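Local coordinates for protein polyphosphate kinase (Porphyromonas gingivalis, PDB 2O8R) that probably catalyses the reversible transfer of the terminal phosphate of ATP to a growing chain of inorganic polyphosphate, with magnesium as cofactor, at residues Arg12-Trp17 with Glu50-Val55; Leu209-Lys214 with Gly298-Leu303; Ser335-Ile340 with Ile445-Pro450; Thr521-Arg526 with Glu610-Ser615. The protein carries 3 engineered substitutions. One frame throughout, in Å; residues are numbered along the deposited sequence.

Contact 1: Arg12-Trp17 with Glu50-Val55; sequences RRDMSW and EEFYTV. With SO4 (sulfate ion), chain C.
Helix 13-29, at its first turn, faces the second half of helix 35-63 with the CA atoms of Trp17 and Phe52 8.8 Å apart, a gap bridged by the two aromatic side chains. Their rings form an offset stack: the six-membered ring of Trp17 and the phenyl ring of Phe52 lie nearly parallel, planes 9° apart and centroids 4.3 Å from each other. Both side chains have CG anti to the backbone N (chi1 -173° and -172°), and they run past one another in opposite directions. CD1 of Phe52 sits over the face of the six-membered ring of Trp17, toward its rim near CE3, while CB of Phe52 makes a CH-pi contact with the same face, 3.9 Å from the ring centroid. At the far end of the phenyl ring, OD1 of Asp14 comes within 3.5 Å of CE1 of Phe52; this carboxylate is held chiefly by a salt bridge to Arg56 and a hydrogen bond to His60. At the helix start, a sulfate accepts a hydrogen bond through O2 from Arg13 N (2.9 Å), an anion position that the helix dipole probably favours. Trp17 also touches Asn48, a predicted ATP-binding residue, and helix 83-112 packs against Phe52 through Ile87.

Contact 2: Leu209-Lys214 with Gly298-Leu303; sequences LEDIIK and GNYVNL
The phenol oxygen of Tyr300 lies 2.6 Å from OD2 of Asp211, the shortest polar approach between helix 209-214 and the loop 298-303. Thr119 is a second, weak partner of the same hydroxyl. The aspartate meets the ring at its edge, close to the ring plane, with the carboxylate turned 68° from that plane and the two side chains crossing at about a right angle. Its other oxygen, OD1, rests 3.3 Å from CE1 of Tyr300, so both carboxylate oxygens border the hydroxyl-bearing end of the ring.

Glu210 comes to the same ring edge nearer its root, its OE2 standing 3.4 Å from CD1 of Tyr300 with the carboxylate again steeply turned from the ring. With CG lying between the backbone N and the carbonyl carbon (chi1 69°) and a bend at chi2, the Glu210 carboxylate is carried toward the loop, where its main partner is Arg191. That arginine also binds the carbonyl oxygen of Val301, and thus ties helix and loop together from a second point. Further out, NZ of Lys214 stands 4.3 Å from OD1 of Asn299, a loose polar approach.

Phe208 stacks on the Tyr300 ring, and Tyr103 of helix 83-112 lies beside it. Tyr300 thus projects from the loop after strand 294-297 to the short helix that follows strand 204-208, joining the two at the border of the mixed sheet of the polyphosphate kinase middle domain, in which 294-297 is an outermost strand.

Contact 3: Ser335-Ile340 with Ile445-Pro450; sequences SLMEGI and ILYHTP
Apolar packing joins the two segments, and it converges on one methyl group, CE of the selenomethionine Met337. This carbon lies 3.7 Å from CG2 of Ile445 and 3.4 Å from CE1 of Tyr447, two residues whose side chains leave the same side of strand 442-447. The chain of Met337 runs out straight through chi2 (176°) and then bends at chi3 (88°), which lays CE against both the isoleucine branch and the tyrosine. The methyl lies alongside the hydroxyl-bearing end of the phenol, with Met337 CE 3.3 Å from Tyr447 OH; its approach to the ring is oblique, as the two side chains slide past each other in opposite directions. Val370 and Leu360 enclose the methionine and the isoleucine further, while Ile458 of the neighbouring strand touches both Met337 and Tyr447.

Polar contacts belong instead to the start of the helix. Ser335 is its N-cap, with OG accepting from Glu338 N at 3.3 Å. Glu363 of helix 355-365 receives the backbone N-H groups of Leu336 and Met337, so a carboxylate meets the positive end of the helix dipole and probably helps to stabilise it.

Helix 336-342 thus lies with helix 355-365 against a mixed sheet, alpha/beta packing in keeping with the phospholipase D-like fold of the first C-terminal domain.

Contact 4: Thr521-Arg526 with Glu610-Ser615; sequences TNLIER and EVFISS
Leu523 and Phe612 approach from opposite directions across a helix-on-sheet interface of the second C-terminal domain, which belongs to the phospholipase D-like clan. The segment of helix 516-532 runs roughly antiparallel to strand 610-614, their axes 12.0 Å apart at closest and their directions 149° from each other. That distance is spanned by side chains from both elements. CD1 of Leu523 reaches CE2 of Phe612 at 3.7 Å, meeting the ring obliquely, and the leucine also packs on Phe603 of the adjacent strand.

The other branch of the leucine turns to the glutamate two residues earlier on the strand: CD2 of Leu523 lies 3.5 Å from OE1 of Glu610, the two side chains crossing at a slant. The leucine methyl thus lies beside a carboxylate whose charge is met by Arg526, about one turn beyond Leu523. Arg526 leaves the helix with CG anti to the backbone N (chi1 177°) and bends at chi3, while Glu610 extends fully beyond CG; the two side chains cross at about a right angle. Asn605 touches both of these charged residues from a nearby loop.

In the salt bridge the guanidinium and carboxylate planes stand 75° apart, and OE2 accepts both hydrogen bonds. Arg526 NH1 makes a weak bond of 3.3 Å to Glu610 OE2, whereas Arg526 NH2 meets the same OE2 at 2.8 Å from above the carboxylate plane, with that oxygen almost in the guanidinium plane.

The four contacts follow one another along the chain without overlap, one in each family region of the enzyme: N-terminal, middle, and first and second C-terminal. Contacts 1 and 2 have centres about 26 Å apart and nearest atoms about 5 Å apart; helix 83-112 touches both, and Lys233 binds Glu50 of the first and Asn302 of the second. Contacts 3 and 4 each set a helix on a mixed sheet, one in each phospholipase D-like domain, with centres about 29 Å apart. The centres of contacts 2 and 3 are about 57 Å apart, on opposite sides of the chain's centre. The contacts are thus largely packing within separate domains, with contact 1 alone beside the predicted nucleotide site, at Asn48.

Contact 1: Arg12-Trp17 with Glu50-Val55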
# COMPACT_ATOMS: atom_id res chain seq x y z
N ARG A 12 26.66 -13.16 -25.59
CA ARG A 12 25.23 -13.45 -25.45
C ARG A 12 24.68 -12.54 -24.34
O ARG A 12 25.37 -12.26 -23.36
CB ARG A 12 25.03 -14.91 -25.10
CG ARG A 12 25.70 -15.82 -26.09
CD ARG A 12 25.41 -17.30 -25.85
NE ARG A 12 26.31 -18.11 -26.67
CZ ARG A 12 26.06 -18.51 -27.92
NH1 ARG A 12 24.91 -18.18 -28.52
NH2 ARG A 12 26.96 -19.24 -28.58
N ARG A 13 23.46 -12.05 -24.50
CA ARG A 13 22.95 -11.04 -23.58
C ARG A 13 22.76 -11.56 -22.14
O ARG A 13 23.13 -10.89 -21.18
CB ARG A 13 21.70 -10.34 -24.12
CG ARG A 13 20.56 -11.25 -24.52
CD ARG A 13 19.32 -10.44 -24.83
NE ARG A 13 18.73 -9.88 -23.61
CZ ARG A 13 17.70 -9.04 -23.58
NH1 ARG A 13 17.13 -8.63 -24.71
NH2 ARG A 13 17.24 -8.59 -22.42
N ASP A 14 22.25 -12.78 -22.01
CA ASP A 14 22.01 -13.42 -20.72
C ASP A 14 23.29 -13.74 -19.95
O ASP A 14 23.34 -13.57 -18.74
CB ASP A 14 21.17 -14.69 -20.90
CG ASP A 14 19.81 -14.39 -21.51
OD1 ASP A 14 19.10 -13.54 -20.94
OD2 ASP A 14 19.46 -14.99 -22.55
N MSE A 15 24.31 -14.20 -20.66
CA MSE A 15 25.61 -14.39 -20.05
C MSE A 15 26.12 -13.05 -19.54
O MSE A 15 26.59 -12.94 -18.40
CB MSE A 15 26.60 -14.97 -21.07
CG MSE A 15 26.31 -16.38 -21.53
SE MSE A 15 25.54 -17.54 -20.14
CE MSE A 15 23.69 -17.60 -20.79
N SER A 16 26.00 -12.04 -20.39
CA SER A 16 26.30 -10.68 -20.01
C SER A 16 25.46 -10.26 -18.82
O SER A 16 25.96 -9.62 -17.91
CB SER A 16 26.06 -9.75 -21.19
OG SER A 16 26.03 -8.41 -20.77
N TRP A 17 24.19 -10.65 -18.79
CA TRP A 17 23.37 -10.29 -17.64
C TRP A 17 23.89 -10.95 -16.38
O TRP A 17 24.05 -10.29 -15.36
CB TRP A 17 21.90 -10.65 -17.81
CG TRP A 17 21.06 -10.13 -16.68
CD1 TRP A 17 20.45 -8.91 -16.61
CD2 TRP A 17 20.76 -10.80 -15.46
NE1 TRP A 17 19.79 -8.78 -15.43
CE2 TRP A 17 19.95 -9.93 -14.70
CE3 TRP A 17 21.09 -12.06 -14.93
CZ2 TRP A 17 19.47 -10.27 -13.43
CZ3 TRP A 17 20.60 -12.40 -13.68
CH2 TRP A 17 19.80 -11.50 -12.94
N GLU A 50 15.42 -13.60 -9.43
CA GLU A 50 14.03 -14.01 -9.45
C GLU A 50 13.37 -13.47 -10.71
O GLU A 50 12.64 -14.19 -11.39
CB GLU A 50 13.32 -13.51 -8.19
CG GLU A 50 11.86 -13.91 -8.09
CD GLU A 50 11.65 -15.40 -7.90
OE1 GLU A 50 12.32 -16.02 -7.04
OE2 GLU A 50 10.79 -15.96 -8.61
N GLU A 51 13.66 -12.21 -11.02
CA GLU A 51 13.13 -11.53 -12.20
C GLU A 51 13.64 -12.17 -13.49
O GLU A 51 12.86 -12.46 -14.40
CB GLU A 51 13.51 -10.04 -12.15
CG GLU A 51 13.04 -9.19 -13.32
CD GLU A 51 11.56 -8.83 -13.25
OE1 GLU A 51 10.95 -8.94 -12.17
OE2 GLU A 51 11.01 -8.41 -14.30
N PHE A 52 14.95 -12.41 -13.54
CA PHE A 52 15.60 -13.13 -14.62
C PHE A 52 14.92 -14.47 -14.87
O PHE A 52 14.62 -14.80 -16.01
CB PHE A 52 17.06 -13.37 -14.27
CG PHE A 52 17.89 -13.95 -15.39
CD1 PHE A 52 18.31 -13.15 -16.44
CD2 PHE A 52 18.30 -15.28 -15.35
CE1 PHE A 52 19.11 -13.66 -17.46
CE2 PHE A 52 19.10 -15.81 -16.36
CZ PHE A 52 19.51 -15.00 -17.41
N TYR A 53 14.69 -15.23 -13.81
CA TYR A 53 14.01 -16.51 -13.99
C TYR A 53 12.60 -16.35 -14.57
O TYR A 53 12.28 -17.02 -15.56
CB TYR A 53 14.03 -17.34 -12.70
CG TYR A 53 15.17 -18.33 -12.66
CD1 TYR A 53 16.45 -17.95 -12.26
CD2 TYR A 53 14.98 -19.66 -13.05
CE1 TYR A 53 17.50 -18.86 -12.23
CE2 TYR A 53 16.03 -20.57 -13.02
CZ TYR A 53 17.29 -20.16 -12.61
OH TYR A 53 18.32 -21.05 -12.59
N THR A 54 11.78 -15.46 -14.02
CA THR A 54 10.37 -15.41 -14.44
C THR A 54 10.10 -14.83 -15.83
O THR A 54 9.05 -15.09 -16.40
CB THR A 54 9.42 -14.72 -13.42
OG1 THR A 54 9.49 -13.30 -13.55
CG2 THR A 54 9.75 -15.14 -12.00
N VAL A 55 11.05 -14.06 -16.37
CA VAL A 55 10.86 -13.51 -17.73
C VAL A 55 11.84 -14.08 -18.77
O VAL A 55 11.49 -14.28 -19.94
CB VAL A 55 10.85 -11.94 -17.76
CG1 VAL A 55 10.73 -11.36 -16.36
CG2 VAL A 55 12.07 -11.39 -18.46
S SO4 C . 21.51 -13.32 -27.48
O1 SO4 C . 21.95 -11.93 -27.64
O2 SO4 C . 21.98 -13.87 -26.21
O3 SO4 C . 20.05 -13.38 -27.51
O4 SO4 C . 22.07 -14.11 -28.58

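Contact 2: Leu209-Lys214 with Gly298-Leu303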
# COMPACT_ATOMS: atom_id res chain seq x y z
N LEU A 209 11.55 -17.49 10.53
CA LEU A 209 10.23 -18.03 10.82
C LEU A 209 10.19 -19.54 10.59
O LEU A 209 9.69 -20.28 11.45
CB LEU A 209 9.19 -17.33 9.95
CG LEU A 209 7.72 -17.45 10.34
CD1 LEU A 209 7.54 -17.25 11.83
CD2 LEU A 209 6.90 -16.42 9.54
N GLU A 210 10.74 -20.00 9.47
CA GLU A 210 10.65 -21.43 9.11
C GLU A 210 11.43 -22.32 10.06
O GLU A 210 11.09 -23.49 10.22
CB GLU A 210 11.06 -21.70 7.65
CG GLU A 210 12.54 -21.51 7.32
CD GLU A 210 12.88 -20.09 6.86
OE1 GLU A 210 12.22 -19.13 7.30
OE2 GLU A 210 13.83 -19.95 6.05
N ASP A 211 12.46 -21.76 10.69
CA ASP A 211 13.19 -22.49 11.72
C ASP A 211 12.30 -22.77 12.93
O ASP A 211 12.22 -23.90 13.41
CB ASP A 211 14.46 -21.73 12.11
CG ASP A 211 15.62 -21.97 11.15
OD1 ASP A 211 15.54 -22.88 10.30
OD2 ASP A 211 16.64 -21.26 11.25
N ILE A 212 11.59 -21.75 13.40
CA ILE A 212 10.66 -21.92 14.50
C ILE A 212 9.65 -23.02 14.19
O ILE A 212 9.42 -23.90 15.02
CB ILE A 212 9.92 -20.62 14.85
CG1 ILE A 212 10.93 -19.50 15.12
CG2 ILE A 212 8.96 -20.87 16.06
CD1 ILE A 212 10.32 -18.10 15.05
N ILE A 213 9.06 -22.96 13.00
CA ILE A 213 8.11 -23.99 12.58
C ILE A 213 8.74 -25.39 12.66
O ILE A 213 8.17 -26.30 13.26
CB ILE A 213 7.52 -23.69 11.19
CG1 ILE A 213 6.64 -22.43 11.26
CG2 ILE A 213 6.70 -24.88 10.70
CD1 ILE A 213 5.90 -22.08 9.98
N LYS A 214 9.93 -25.54 12.09
CA LYS A 214 10.67 -26.80 12.14
C LYS A 214 10.80 -27.37 13.56
O LYS A 214 10.70 -28.57 13.77
CB LYS A 214 12.06 -26.61 11.52
CG LYS A 214 12.07 -26.42 9.99
CD LYS A 214 13.50 -26.42 9.48
CE LYS A 214 13.61 -26.81 8.04
NZ LYS A 214 15.03 -26.89 7.67
N GLY A 298 21.10 -24.23 -0.88
CA GLY A 298 21.41 -24.18 0.53
C GLY A 298 20.22 -24.34 1.44
O GLY A 298 19.11 -24.65 1.00
N ASN A 299 20.45 -24.10 2.72
CA ASN A 299 19.49 -24.45 3.75
C ASN A 299 18.36 -23.44 3.99
O ASN A 299 17.34 -23.78 4.59
CB ASN A 299 20.23 -24.72 5.05
CG ASN A 299 19.46 -25.59 5.97
OD1 ASN A 299 18.82 -25.11 6.89
ND2 ASN A 299 19.50 -26.90 5.72
N TYR A 300 18.57 -22.20 3.53
CA TYR A 300 17.54 -21.16 3.56
C TYR A 300 17.29 -20.60 2.17
O TYR A 300 18.23 -20.26 1.46
CB TYR A 300 17.92 -20.02 4.51
CG TYR A 300 18.14 -20.48 5.92
CD1 TYR A 300 17.06 -20.65 6.79
CD2 TYR A 300 19.42 -20.78 6.39
CE1 TYR A 300 17.26 -21.09 8.10
CE2 TYR A 300 19.62 -21.23 7.68
CZ TYR A 300 18.54 -21.38 8.53
OH TYR A 300 18.75 -21.81 9.82
N VAL A 301 16.02 -20.52 1.78
CA VAL A 301 15.65 -20.03 0.46
C VAL A 301 14.87 -18.71 0.52
O VAL A 301 14.45 -18.26 1.59
CB VAL A 301 14.84 -21.07 -0.36
CG1 VAL A 301 15.63 -22.37 -0.51
CG2 VAL A 301 13.48 -21.33 0.26
N ASN A 302 14.67 -18.12 -0.65
CA ASN A 302 13.98 -16.84 -0.78
C ASN A 302 14.68 -15.74 0.01
O ASN A 302 14.05 -14.95 0.71
CB ASN A 302 12.53 -16.96 -0.33
CG ASN A 302 11.61 -16.15 -1.18
OD1 ASN A 302 11.22 -16.58 -2.27
ND2 ASN A 302 11.22 -14.98 -0.69
N LEU A 303 16.00 -15.70 -0.13
CA LEU A 303 16.80 -14.83 0.71
C LEU A 303 16.77 -13.36 0.32
O LEU A 303 17.54 -12.57 0.85
CB LEU A 303 18.23 -15.34 0.78
CG LEU A 303 18.38 -16.55 1.69
CD1 LEU A 303 19.80 -17.07 1.56
CD2 LEU A 303 18.08 -16.17 3.12

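Contact 3: Ser335-Ile340 with Ile445-Pro450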
# COMPACT_ATOMS: atom_id res chain seq x y z
N SER A 335 11.44 33.43 -8.16
CA SER A 335 10.63 32.22 -8.17
C SER A 335 11.36 31.23 -9.04
O SER A 335 12.18 31.62 -9.88
CB SER A 335 9.24 32.49 -8.74
OG SER A 335 9.30 32.66 -10.14
N LEU A 336 11.07 29.94 -8.83
CA LEU A 336 11.74 28.87 -9.55
C LEU A 336 11.59 29.00 -11.05
O LEU A 336 12.57 28.85 -11.78
CB LEU A 336 11.28 27.50 -9.06
CG LEU A 336 11.85 27.14 -7.68
CD1 LEU A 336 11.15 25.93 -7.14
CD2 LEU A 336 13.38 26.92 -7.72
N MSE A 337 10.38 29.32 -11.51
CA MSE A 337 10.16 29.48 -12.95
C MSE A 337 10.95 30.65 -13.51
O MSE A 337 11.37 30.61 -14.67
CB MSE A 337 8.69 29.70 -13.24
CG MSE A 337 7.83 28.60 -12.74
SE MSE A 337 6.01 29.11 -13.08
CE MSE A 337 5.86 28.40 -14.89
N GLU A 338 11.14 31.68 -12.70
CA GLU A 338 11.96 32.80 -13.10
C GLU A 338 13.38 32.33 -13.29
O GLU A 338 14.00 32.65 -14.30
CB GLU A 338 11.87 33.93 -12.08
CG GLU A 338 10.79 34.96 -12.38
CD GLU A 338 11.26 36.05 -13.35
OE1 GLU A 338 11.61 35.73 -14.51
OE2 GLU A 338 11.29 37.23 -12.94
N GLY A 339 13.88 31.53 -12.35
CA GLY A 339 15.23 30.96 -12.44
C GLY A 339 15.50 30.21 -13.74
O GLY A 339 16.52 30.46 -14.38
N ILE A 340 14.58 29.32 -14.13
CA ILE A 340 14.77 28.52 -15.35
C ILE A 340 14.62 29.37 -16.61
O ILE A 340 15.20 29.06 -17.65
CB ILE A 340 13.77 27.35 -15.47
CG1 ILE A 340 13.25 26.89 -14.10
CG2 ILE A 340 14.39 26.21 -16.25
CD1 ILE A 340 13.94 25.71 -13.51
N ILE A 445 5.84 22.74 -19.22
CA ILE A 445 4.98 23.82 -18.73
C ILE A 445 4.90 24.88 -19.81
O ILE A 445 5.92 25.41 -20.23
CB ILE A 445 5.52 24.42 -17.43
CG1 ILE A 445 5.54 23.38 -16.33
CG2 ILE A 445 4.64 25.55 -16.99
CD1 ILE A 445 6.59 23.65 -15.31
N LEU A 446 3.68 25.18 -20.27
CA LEU A 446 3.49 26.17 -21.35
C LEU A 446 2.83 27.47 -20.86
O LEU A 446 1.85 27.46 -20.10
CB LEU A 446 2.69 25.57 -22.51
CG LEU A 446 3.29 24.40 -23.31
CD1 LEU A 446 2.24 23.82 -24.23
CD2 LEU A 446 4.56 24.78 -24.09
N TYR A 447 3.40 28.58 -21.30
CA TYR A 447 2.87 29.89 -20.97
C TYR A 447 1.80 30.29 -21.98
O TYR A 447 1.81 29.81 -23.11
CB TYR A 447 3.99 30.91 -20.99
CG TYR A 447 4.96 30.77 -19.85
CD1 TYR A 447 4.52 30.70 -18.54
CD2 TYR A 447 6.32 30.75 -20.08
CE1 TYR A 447 5.42 30.58 -17.49
CE2 TYR A 447 7.23 30.63 -19.04
CZ TYR A 447 6.78 30.54 -17.75
OH TYR A 447 7.70 30.43 -16.73
N HIS A 448 0.89 31.17 -21.55
CA HIS A 448 -0.03 31.82 -22.48
C HIS A 448 0.80 32.69 -23.42
O HIS A 448 1.65 33.47 -22.99
CB HIS A 448 -1.03 32.70 -21.73
CG HIS A 448 -2.11 31.94 -21.03
ND1 HIS A 448 -2.29 31.99 -19.66
CD2 HIS A 448 -3.10 31.15 -21.51
CE1 HIS A 448 -3.32 31.24 -19.33
NE2 HIS A 448 -3.83 30.72 -20.43
N THR A 449 0.56 32.52 -24.72
CA THR A 449 1.25 33.27 -25.76
C THR A 449 0.22 33.65 -26.82
O THR A 449 -0.74 32.91 -27.01
CB THR A 449 2.36 32.43 -26.42
OG1 THR A 449 1.82 31.17 -26.86
CG2 THR A 449 3.52 32.19 -25.46
N PRO A 450 0.41 34.80 -27.50
CA PRO A 450 -0.43 35.34 -28.58
C PRO A 450 -1.35 34.38 -29.37
O PRO A 450 -2.49 34.17 -28.97
CB PRO A 450 0.61 36.01 -29.48
CG PRO A 450 1.65 36.53 -28.50
CD PRO A 450 1.52 35.72 -27.21

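Contact 4: Thr521-Arg526 with Glu610-Ser615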
# COMPACT_ATOMS: atom_id res chain seq x y z
N THR A 521 24.06 7.66 -35.59
CA THR A 521 24.96 7.30 -36.70
C THR A 521 25.83 8.48 -37.18
O THR A 521 27.05 8.35 -37.32
CB THR A 521 24.17 6.72 -37.89
OG1 THR A 521 23.62 5.45 -37.52
CG2 THR A 521 25.09 6.51 -39.09
N ASN A 522 25.20 9.63 -37.42
CA ASN A 522 25.94 10.81 -37.83
C ASN A 522 27.02 11.21 -36.84
O ASN A 522 28.17 11.41 -37.24
CB ASN A 522 24.98 11.97 -38.05
CG ASN A 522 23.91 11.65 -39.06
OD1 ASN A 522 24.09 10.79 -39.93
ND2 ASN A 522 22.77 12.32 -38.95
N LEU A 523 26.64 11.33 -35.57
CA LEU A 523 27.56 11.66 -34.48
C LEU A 523 28.78 10.71 -34.40
O LEU A 523 29.91 11.18 -34.25
CB LEU A 523 26.82 11.66 -33.14
CG LEU A 523 25.80 12.77 -32.86
CD1 LEU A 523 24.75 12.32 -31.84
CD2 LEU A 523 26.49 14.04 -32.37
N ILE A 524 28.54 9.40 -34.50
CA ILE A 524 29.64 8.43 -34.45
C ILE A 524 30.51 8.55 -35.69
O ILE A 524 31.74 8.53 -35.59
CB ILE A 524 29.14 6.98 -34.35
CG1 ILE A 524 28.42 6.76 -33.01
CG2 ILE A 524 30.31 6.02 -34.47
CD1 ILE A 524 27.68 5.43 -32.90
N GLU A 525 29.86 8.67 -36.84
CA GLU A 525 30.54 8.81 -38.11
C GLU A 525 31.46 10.03 -38.11
O GLU A 525 32.60 9.95 -38.57
CB GLU A 525 29.55 8.93 -39.26
CG GLU A 525 29.00 7.61 -39.77
CD GLU A 525 30.08 6.63 -40.19
OE1 GLU A 525 31.22 7.04 -40.51
OE2 GLU A 525 29.77 5.43 -40.21
N ARG A 526 30.96 11.15 -37.59
CA ARG A 526 31.73 12.38 -37.54
C ARG A 526 33.07 12.21 -36.82
O ARG A 526 34.07 12.82 -37.21
CB ARG A 526 30.93 13.50 -36.89
CG ARG A 526 31.71 14.79 -36.74
CD ARG A 526 30.80 15.94 -36.47
NE ARG A 526 30.17 15.82 -35.17
CZ ARG A 526 29.49 16.79 -34.58
NH1 ARG A 526 29.36 17.97 -35.18
NH2 ARG A 526 28.95 16.59 -33.39
N GLU A 610 29.93 17.69 -27.76
CA GLU A 610 28.46 17.66 -27.68
C GLU A 610 28.03 16.61 -26.67
O GLU A 610 28.49 15.47 -26.71
CB GLU A 610 27.84 17.38 -29.04
CG GLU A 610 28.10 18.51 -30.04
CD GLU A 610 27.47 18.29 -31.40
OE1 GLU A 610 26.56 17.44 -31.54
OE2 GLU A 610 27.88 18.98 -32.36
N VAL A 611 27.17 17.02 -25.74
CA VAL A 611 26.72 16.10 -24.71
C VAL A 611 25.22 15.88 -24.77
O VAL A 611 24.45 16.84 -24.83
CB VAL A 611 27.13 16.58 -23.32
CG1 VAL A 611 26.63 15.62 -22.25
CG2 VAL A 611 28.64 16.73 -23.24
N PHE A 612 24.82 14.61 -24.78
CA PHE A 612 23.40 14.29 -24.75
C PHE A 612 22.99 13.58 -23.48
O PHE A 612 23.75 12.79 -22.92
CB PHE A 612 23.01 13.44 -25.95
CG PHE A 612 23.13 14.16 -27.26
CD1 PHE A 612 22.03 14.82 -27.80
CD2 PHE A 612 24.33 14.17 -27.95
CE1 PHE A 612 22.14 15.48 -29.01
CE2 PHE A 612 24.44 14.83 -29.15
CZ PHE A 612 23.35 15.48 -29.68
N ILE A 613 21.78 13.88 -23.04
CA ILE A 613 21.12 13.23 -21.91
C ILE A 613 19.98 12.40 -22.50
O ILE A 613 19.17 12.94 -23.27
CB ILE A 613 20.59 14.31 -20.93
CG1 ILE A 613 21.66 14.65 -19.91
CG2 ILE A 613 19.32 13.88 -20.19
CD1 ILE A 613 21.30 15.85 -19.08
N SER A 614 19.92 11.10 -22.17
CA SER A 614 18.87 10.26 -22.76
C SER A 614 17.96 9.47 -21.83
O SER A 614 18.30 9.18 -20.68
CB SER A 614 19.44 9.31 -23.81
OG SER A 614 18.37 8.75 -24.56
N SER A 615 16.80 9.12 -22.36
CA SER A 615 15.88 8.19 -21.72
C SER A 615 16.16 6.76 -22.15
O SER A 615 15.75 5.82 -21.48
CB SER A 615 14.43 8.55 -22.07
OG SER A 615 14.16 8.24 -23.42